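Local coordinates for protein putative thioesterase yhdA (Lactococcus lactis subsp. lactis, PDB 3GEK) that is of uncertain function but, as a hotdog-fold member of the PaaI thioesterase family, probably hydrolyses acyl-CoA thioesters, possibly 1,4-dihydroxy-2-naphthoyl-CoA, at residues Ala74-Asn85 with Thr119-Leu130; Ala63-Tyr72 with Leu99-Trp109. The protein carries 7 engineered substitutions. All coordinates share one frame; numbering follows the deposited sequence.

Interaction 1. Residues Ala74-Asn85 with Thr119-Leu130; sequences AFGQSINANHLN and TLISQITVVNAL. Engineered in segment 74-85: Phe75 (natural residue Leu), Asn80 (natural residue Ser).
Two antiparallel strands of the hotdog sheet, 74-83 and 120-130, pair here along nearly their whole length. The ladder runs from Ala74 opposite Leu130 to His83 opposite Ser122; within it, Asn82 N reaches Gln123 O at 2.9 Å and 172°. A classic beta bulge interrupts it: Gln77 and Ser78 both face Val127, whose carbonyl O accepts from Gln77 N at 2.9 Å and from Ser78 N at 3.1 Å. The extra residue moves the register by one, and Gln77, extended from a CG anti to its own N (chi1 173°), carries OE1 to within 3.6 Å of Ala129 CB while NE2 lies near Val127 CG1. Beyond the bulge, Ile79, Ala81, Ile124 and Val126 share the face that packs on helix 49-68, the long helix the hotdog sheet wraps around. On it, Ile79 CD1 comes against Ile124 CG2 at 3.6 Å, the two side chains slanting across each other, and Ala81 CB meets Ile124 CG1. Further along that face, Ser122 OG lies in the plane of the His83 ring at its edge, 2.9 Å from ND1 in an almost straight hydrogen bond. His83 NE2 makes a weak bond to Glu57 of the second subunit, whose strand also pairs with residues 78-82 and continues the sheet. Past the strand end, Ile121 O takes two donors, Leu84 N and Asn85 N.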
# COMPACT_ATOMS: atom_id res chain seq x y z
N ALA A 74 4.18 -9.77 -18.09
CA ALA A 74 3.94 -9.03 -16.87
C ALA A 74 4.14 -9.88 -15.62
O ALA A 74 3.70 -11.02 -15.55
CB ALA A 74 2.54 -8.44 -16.88
N PHE A 75 4.80 -9.29 -14.63
CA PHE A 75 5.12 -9.96 -13.38
C PHE A 75 4.69 -9.07 -12.22
O PHE A 75 5.03 -7.89 -12.18
CB PHE A 75 6.63 -10.24 -13.32
CG PHE A 75 7.07 -11.04 -12.11
CD1 PHE A 75 7.08 -12.44 -12.15
CD2 PHE A 75 7.50 -10.39 -10.95
CE1 PHE A 75 7.51 -13.18 -11.04
CE2 PHE A 75 7.93 -11.12 -9.83
CZ PHE A 75 7.93 -12.52 -9.88
N GLY A 76 3.95 -9.64 -11.27
CA GLY A 76 3.51 -8.90 -10.08
C GLY A 76 4.68 -8.35 -9.29
O GLY A 76 5.54 -9.10 -8.83
N GLN A 77 4.72 -7.03 -9.15
CA GLN A 77 5.77 -6.34 -8.41
C GLN A 77 5.24 -5.84 -7.06
O GLN A 77 5.92 -5.92 -6.04
CB GLN A 77 6.31 -5.18 -9.24
CG GLN A 77 7.29 -4.26 -8.53
CD GLN A 77 7.89 -3.21 -9.46
OE1 GLN A 77 8.54 -3.54 -10.46
NE2 GLN A 77 7.69 -1.94 -9.14
N SER A 78 4.01 -5.33 -7.08
CA SER A 78 3.41 -4.68 -5.93
C SER A 78 1.92 -4.91 -5.88
O SER A 78 1.26 -4.98 -6.92
CB SER A 78 3.64 -3.17 -5.98
OG SER A 78 4.49 -2.77 -4.94
N ILE A 79 1.39 -5.00 -4.67
CA ILE A 79 -0.04 -5.15 -4.47
C ILE A 79 -0.45 -4.53 -3.14
O ILE A 79 0.16 -4.79 -2.10
CB ILE A 79 -0.48 -6.66 -4.62
CG1 ILE A 79 -2.00 -6.80 -4.77
CG2 ILE A 79 0.11 -7.54 -3.51
CD1 ILE A 79 -2.77 -6.89 -3.46
N ASN A 80 -1.47 -3.67 -3.19
CA ASN A 80 -2.08 -3.12 -1.98
C ASN A 80 -3.58 -3.36 -2.01
O ASN A 80 -4.23 -3.08 -3.01
CB ASN A 80 -1.82 -1.61 -1.87
CG ASN A 80 -2.28 -1.05 -0.53
OD1 ASN A 80 -1.57 -1.15 0.47
ND2 ASN A 80 -3.46 -0.46 -0.50
N ALA A 81 -4.12 -3.87 -0.90
CA ALA A 81 -5.54 -4.14 -0.81
C ALA A 81 -6.15 -3.62 0.47
O ALA A 81 -5.53 -3.66 1.53
CB ALA A 81 -5.81 -5.63 -0.95
N ASN A 82 -7.37 -3.11 0.35
CA ASN A 82 -8.19 -2.76 1.49
C ASN A 82 -9.48 -3.57 1.38
O ASN A 82 -10.18 -3.47 0.37
CB ASN A 82 -8.50 -1.26 1.48
CG ASN A 82 -7.28 -0.42 1.81
OD1 ASN A 82 -6.87 -0.33 2.97
ND2 ASN A 82 -6.69 0.20 0.79
N HIS A 83 -9.75 -4.39 2.39
CA HIS A 83 -10.97 -5.19 2.45
C HIS A 83 -12.04 -4.37 3.16
O HIS A 83 -11.94 -4.13 4.37
CB HIS A 83 -10.73 -6.51 3.18
CG HIS A 83 -9.67 -7.37 2.56
ND1 HIS A 83 -9.73 -7.80 1.25
CD2 HIS A 83 -8.53 -7.89 3.08
CE1 HIS A 83 -8.67 -8.53 0.99
NE2 HIS A 83 -7.93 -8.61 2.08
N LEU A 84 -13.04 -3.94 2.40
CA LEU A 84 -14.05 -3.00 2.89
C LEU A 84 -15.27 -3.67 3.53
O LEU A 84 -15.71 -3.27 4.60
CB LEU A 84 -14.53 -2.08 1.76
CG LEU A 84 -13.59 -1.03 1.14
CD1 LEU A 84 -12.39 -0.69 2.01
CD2 LEU A 84 -13.15 -1.47 -0.23
N ASN A 85 -15.80 -4.68 2.85
CA ASN A 85 -17.04 -5.34 3.26
C ASN A 85 -16.90 -6.86 3.21
O ASN A 85 -16.25 -7.39 2.31
CB ASN A 85 -18.20 -4.90 2.37
CG ASN A 85 -18.56 -3.43 2.56
OD1 ASN A 85 -18.35 -2.61 1.67
ND2 ASN A 85 -19.11 -3.10 3.72
N THR A 119 -21.92 -4.22 -4.57
CA THR A 119 -21.33 -3.73 -3.33
C THR A 119 -19.81 -3.95 -3.35
O THR A 119 -19.34 -5.06 -3.63
CB THR A 119 -21.95 -4.41 -2.09
OG1 THR A 119 -23.38 -4.30 -2.14
CG2 THR A 119 -21.44 -3.78 -0.80
N LEU A 120 -19.05 -2.90 -3.06
CA LEU A 120 -17.59 -2.97 -3.04
C LEU A 120 -17.10 -3.83 -1.87
O LEU A 120 -17.37 -3.52 -0.71
CB LEU A 120 -16.96 -1.57 -3.00
CG LEU A 120 -15.45 -1.43 -3.25
CD1 LEU A 120 -15.06 -1.93 -4.64
CD2 LEU A 120 -15.01 0.03 -3.08
N ILE A 121 -16.40 -4.91 -2.20
CA ILE A 121 -15.90 -5.85 -1.21
C ILE A 121 -14.45 -5.52 -0.88
O ILE A 121 -14.10 -5.40 0.29
CB ILE A 121 -16.06 -7.32 -1.71
CG1 ILE A 121 -17.54 -7.67 -1.94
CG2 ILE A 121 -15.40 -8.32 -0.77
CD1 ILE A 121 -18.46 -7.49 -0.73
N SER A 122 -13.63 -5.36 -1.92
CA SER A 122 -12.22 -5.03 -1.76
C SER A 122 -11.75 -4.09 -2.87
O SER A 122 -12.11 -4.26 -4.03
CB SER A 122 -11.36 -6.29 -1.75
OG SER A 122 -11.77 -7.18 -0.73
N GLN A 123 -10.96 -3.10 -2.49
CA GLN A 123 -10.30 -2.20 -3.44
C GLN A 123 -8.82 -2.58 -3.46
O GLN A 123 -8.19 -2.70 -2.41
CB GLN A 123 -10.48 -0.75 -3.00
CG GLN A 123 -9.64 0.26 -3.77
CD GLN A 123 -10.39 0.92 -4.92
OE1 GLN A 123 -11.56 0.64 -5.16
NE2 GLN A 123 -9.71 1.82 -5.62
N ILE A 124 -8.28 -2.79 -4.66
CA ILE A 124 -6.94 -3.34 -4.81
C ILE A 124 -6.19 -2.62 -5.93
O ILE A 124 -6.75 -2.37 -7.01
CB ILE A 124 -6.98 -4.86 -5.10
CG1 ILE A 124 -7.74 -5.60 -3.98
CG2 ILE A 124 -5.56 -5.43 -5.30
CD1 ILE A 124 -7.74 -7.11 -4.08
N THR A 125 -4.94 -2.26 -5.65
CA THR A 125 -4.05 -1.72 -6.67
C THR A 125 -2.91 -2.70 -6.91
O THR A 125 -2.30 -3.20 -5.96
CB THR A 125 -3.48 -0.34 -6.25
OG1 THR A 125 -4.56 0.59 -6.08
CG2 THR A 125 -2.55 0.21 -7.34
N VAL A 126 -2.66 -3.00 -8.18
CA VAL A 126 -1.58 -3.90 -8.57
C VAL A 126 -0.60 -3.18 -9.49
O VAL A 126 -1.01 -2.58 -10.50
CB VAL A 126 -2.12 -5.17 -9.30
CG1 VAL A 126 -0.97 -6.06 -9.73
CG2 VAL A 126 -3.09 -5.94 -8.42
N VAL A 127 0.68 -3.25 -9.14
CA VAL A 127 1.74 -2.80 -10.03
C VAL A 127 2.41 -4.03 -10.64
O VAL A 127 2.89 -4.90 -9.92
CB VAL A 127 2.80 -1.93 -9.29
CG1 VAL A 127 3.85 -1.43 -10.26
CG2 VAL A 127 2.14 -0.77 -8.56
N ASN A 128 2.41 -4.10 -11.97
CA ASN A 128 3.10 -5.15 -12.70
C ASN A 128 4.43 -4.65 -13.27
O ASN A 128 4.53 -3.51 -13.74
CB ASN A 128 2.23 -5.68 -13.85
CG ASN A 128 1.05 -6.52 -13.38
OD1 ASN A 128 1.08 -7.15 -12.31
ND2 ASN A 128 -0.00 -6.56 -14.19
N ALA A 129 5.46 -5.49 -13.22
CA ALA A 129 6.70 -5.23 -13.94
C ALA A 129 6.57 -5.79 -15.35
O ALA A 129 6.04 -6.89 -15.54
CB ALA A 129 7.90 -5.84 -13.22
N LEU A 130 7.05 -5.03 -16.33
CA LEU A 130 6.96 -5.42 -17.73
C LEU A 130 8.31 -5.93 -18.23
O LEU A 130 9.29 -5.18 -18.28
CB LEU A 130 6.50 -4.23 -18.58
CG LEU A 130 5.01 -3.98 -18.88
CD1 LEU A 130 4.06 -4.45 -17.78
CD2 LEU A 130 4.78 -2.51 -19.21

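Interaction 2. Residues Ala63-Tyr72 with Leu99-Trp109; sequences ASNAIGSGQY and LLKNGKRNHVW. Engineered in segment 63-72: Gly70 (natural residue Ser).
Ser64 sets its hydroxyl against the edges of two aromatic rings, His107 and Trp109, which stand two residues apart on strand 106-109. Trp109 NE1 donates to Ser64 OG at 3.0 Å and 173°, with the oxygen in the indole plane; His107 ND1 shares a second hydrogen bond with the same oxygen at 2.8 Å. With OG anti to its carbonyl carbon, Ser64 keeps the hydroxyl beside its own backbone N and within range of both rings. Asn128 ND2, from the neighbouring strand, also bonds to this oxygen, so a buried hydroxyl at the end of the helix is gripped by three side chains. In the hotdog fold the sheet curls round one long helix, and here the C-terminal turns of helix 49-68 lie against the sheet's concave side. The apolar part of the contact gathers round the six-membered ring of Trp109: Ala63 CB approaches CZ2 obliquely at 3.5 Å, and Ile67 CD1 comes to the ring edge at CZ2, 3.6 Å away. Leu99 CD1 sits over the centre of one indole face, 3.7 Å above its plane, and Leu99 CD2 touches Ile67 CD1. At the far end, Tyr72 brings OH to the edge of the imidazole, 3.1 Å from His107 CE1, with the two ring planes 81° apart. His107 NE2 donates to Asn102 OD1, a second hold that should limit rotation of the ring; at 2.9 Å this bond is bent, 131°, and reaches the oxygen from above its carbonyl plane.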
# COMPACT_ATOMS: atom_id res chain seq x y z
N ALA A 63 -4.51 -9.31 -18.02
CA ALA A 63 -4.84 -8.07 -18.73
C ALA A 63 -3.61 -7.39 -19.32
O ALA A 63 -3.62 -6.99 -20.48
CB ALA A 63 -5.59 -7.11 -17.80
N SER A 64 -2.56 -7.26 -18.51
CA SER A 64 -1.29 -6.68 -18.95
C SER A 64 -0.69 -7.44 -20.13
O SER A 64 -0.28 -6.83 -21.11
CB SER A 64 -0.29 -6.61 -17.80
OG SER A 64 -0.55 -5.52 -16.93
N ASN A 65 -0.65 -8.77 -20.02
CA ASN A 65 -0.14 -9.63 -21.09
C ASN A 65 -0.93 -9.52 -22.39
O ASN A 65 -0.35 -9.47 -23.48
CB ASN A 65 -0.08 -11.10 -20.63
CG ASN A 65 1.07 -11.37 -19.69
OD1 ASN A 65 1.99 -10.56 -19.56
ND2 ASN A 65 1.04 -12.52 -19.03
N ALA A 66 -2.26 -9.45 -22.27
CA ALA A 66 -3.15 -9.24 -23.42
C ALA A 66 -2.91 -7.90 -24.13
O ALA A 66 -2.93 -7.84 -25.36
CB ALA A 66 -4.59 -9.37 -22.98
N ILE A 67 -2.69 -6.84 -23.36
CA ILE A 67 -2.38 -5.51 -23.90
C ILE A 67 -1.04 -5.50 -24.65
O ILE A 67 -0.95 -4.95 -25.75
CB ILE A 67 -2.35 -4.43 -22.78
CG1 ILE A 67 -3.76 -4.21 -22.21
CG2 ILE A 67 -1.76 -3.11 -23.28
CD1 ILE A 67 -3.79 -3.40 -20.92
N GLY A 68 -0.03 -6.12 -24.06
CA GLY A 68 1.30 -6.19 -24.66
C GLY A 68 1.38 -7.11 -25.86
O GLY A 68 1.94 -6.74 -26.89
N SER A 69 0.81 -8.31 -25.72
CA SER A 69 0.79 -9.34 -26.76
C SER A 69 2.17 -9.56 -27.40
O SER A 69 2.50 -8.98 -28.44
CB SER A 69 -0.28 -9.05 -27.82
OG SER A 69 -0.42 -10.14 -28.72
N GLY A 70 2.97 -10.42 -26.76
CA GLY A 70 4.30 -10.76 -27.28
C GLY A 70 5.38 -9.73 -27.02
O GLY A 70 6.56 -10.08 -26.90
N GLN A 71 4.99 -8.46 -26.96
CA GLN A 71 5.93 -7.36 -26.70
C GLN A 71 6.64 -7.55 -25.37
O GLN A 71 7.86 -7.41 -25.27
CB GLN A 71 5.22 -6.00 -26.73
CG GLN A 71 4.78 -5.54 -28.12
CD GLN A 71 4.07 -4.19 -28.11
OE1 GLN A 71 3.25 -3.90 -27.24
NE2 GLN A 71 4.38 -3.36 -29.10
N TYR A 72 5.85 -7.89 -24.34
CA TYR A 72 6.36 -8.10 -22.99
C TYR A 72 5.53 -9.12 -22.21
O TYR A 72 4.41 -9.46 -22.61
CB TYR A 72 6.43 -6.77 -22.23
CG TYR A 72 5.19 -5.92 -22.32
CD1 TYR A 72 4.07 -6.20 -21.53
CD2 TYR A 72 5.13 -4.82 -23.18
CE1 TYR A 72 2.92 -5.41 -21.61
CE2 TYR A 72 3.99 -4.03 -23.27
CZ TYR A 72 2.89 -4.33 -22.47
OH TYR A 72 1.76 -3.55 -22.56
N LEU A 99 -6.69 0.58 -15.99
CA LEU A 99 -5.27 0.85 -16.09
C LEU A 99 -4.99 2.34 -15.84
O LEU A 99 -5.35 3.18 -16.66
CB LEU A 99 -4.71 0.38 -17.43
CG LEU A 99 -3.20 0.48 -17.67
CD1 LEU A 99 -2.43 -0.47 -16.76
CD2 LEU A 99 -2.89 0.20 -19.13
N LEU A 100 -4.38 2.64 -14.71
CA LEU A 100 -4.10 4.02 -14.32
C LEU A 100 -2.83 4.52 -14.97
O LEU A 100 -2.67 5.72 -15.17
CB LEU A 100 -3.98 4.14 -12.81
CG LEU A 100 -5.15 3.73 -11.92
CD1 LEU A 100 -4.70 3.79 -10.47
CD2 LEU A 100 -6.39 4.61 -12.16
N LYS A 101 -1.91 3.60 -15.26
CA LYS A 101 -0.67 3.96 -15.92
C LYS A 101 -0.19 2.86 -16.87
O LYS A 101 0.00 1.71 -16.47
CB LYS A 101 0.42 4.29 -14.90
CG LYS A 101 1.69 4.85 -15.54
CD LYS A 101 2.84 4.91 -14.56
CE LYS A 101 4.07 5.52 -15.22
NZ LYS A 101 5.20 5.64 -14.25
N ASN A 102 -0.02 3.25 -18.12
CA ASN A 102 0.56 2.40 -19.13
C ASN A 102 2.00 2.84 -19.37
O ASN A 102 2.31 3.48 -20.38
CB ASN A 102 -0.27 2.46 -20.41
CG ASN A 102 0.17 1.44 -21.45
OD1 ASN A 102 1.06 0.63 -21.22
ND2 ASN A 102 -0.47 1.49 -22.62
N GLY A 103 2.87 2.50 -18.42
CA GLY A 103 4.27 2.91 -18.47
C GLY A 103 5.09 1.99 -19.34
O GLY A 103 4.59 0.97 -19.82
N LYS A 104 6.35 2.36 -19.56
CA LYS A 104 7.24 1.57 -20.39
C LYS A 104 7.67 0.29 -19.68
O LYS A 104 7.79 -0.77 -20.31
CB LYS A 104 8.47 2.39 -20.80
CG LYS A 104 9.01 2.09 -22.20
CD LYS A 104 8.38 3.00 -23.27
CE LYS A 104 7.09 2.42 -23.85
NZ LYS A 104 7.35 1.37 -24.88
N ARG A 105 7.84 0.39 -18.36
CA ARG A 105 8.34 -0.71 -17.51
C ARG A 105 7.31 -1.24 -16.50
O ARG A 105 7.47 -2.34 -15.97
CB ARG A 105 9.60 -0.25 -16.77
CG ARG A 105 9.43 1.07 -16.01
CD ARG A 105 10.74 1.84 -15.93
NE ARG A 105 10.50 3.28 -15.82
CZ ARG A 105 10.44 4.12 -16.85
NH1 ARG A 105 10.58 3.68 -18.09
NH2 ARG A 105 10.22 5.41 -16.63
N ASN A 106 6.29 -0.43 -16.20
CA ASN A 106 5.25 -0.78 -15.23
C ASN A 106 3.82 -0.55 -15.72
O ASN A 106 3.55 0.44 -16.40
CB ASN A 106 5.44 0.01 -13.93
CG ASN A 106 6.66 -0.44 -13.13
OD1 ASN A 106 7.25 0.35 -12.39
ND2 ASN A 106 7.03 -1.71 -13.26
N HIS A 107 2.92 -1.46 -15.37
CA HIS A 107 1.48 -1.20 -15.47
C HIS A 107 0.93 -1.02 -14.06
O HIS A 107 1.26 -1.80 -13.17
CB HIS A 107 0.72 -2.34 -16.16
CG HIS A 107 0.82 -2.32 -17.66
ND1 HIS A 107 0.45 -3.39 -18.44
CD2 HIS A 107 1.24 -1.36 -18.52
CE1 HIS A 107 0.64 -3.10 -19.71
NE2 HIS A 107 1.12 -1.87 -19.79
N VAL A 108 0.10 -0.00 -13.86
CA VAL A 108 -0.56 0.19 -12.57
C VAL A 108 -2.07 0.05 -12.76
O VAL A 108 -2.69 0.86 -13.46
CB VAL A 108 -0.23 1.56 -11.93
CG1 VAL A 108 -0.83 1.65 -10.53
CG2 VAL A 108 1.28 1.79 -11.88
N TRP A 109 -2.63 -0.99 -12.16
CA TRP A 109 -4.07 -1.29 -12.28
C TRP A 109 -4.82 -0.90 -11.02
O TRP A 109 -4.37 -1.19 -9.90
CB TRP A 109 -4.31 -2.78 -12.54
CG TRP A 109 -3.93 -3.23 -13.90
CD1 TRP A 109 -2.76 -3.82 -14.28
CD2 TRP A 109 -4.74 -3.16 -15.08
NE1 TRP A 109 -2.79 -4.11 -15.62
CE2 TRP A 109 -3.99 -3.72 -16.14
CE3 TRP A 109 -6.03 -2.68 -15.35
CZ2 TRP A 109 -4.48 -3.80 -17.45
CZ3 TRP A 109 -6.52 -2.77 -16.65
CH2 TRP A 109 -5.75 -3.33 -17.68

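Overall arrangement
Interaction 1 is sheet pairing, carried mainly by a backbone ladder near the centre of the folded chain, and none of its touching residues is fully exposed. Interaction 2 lies farther out, with Asn102 exposed at its rim, and joins the end of the long helix to the sheet through side chains alone, its polar bonds and ring edges replacing a ladder. The two share the sheet, since strands 120-130 and 106-109 are neighbours: Leu130 N lies 2.7 Å from Arg105 O, probably hydrogen-bonded. Where helix gives way to strand, Asn65 OD1 probably accepts from Ala74 N, and Ala74 CB packs on Ser64 CB. Both contacts also touch the third subunit.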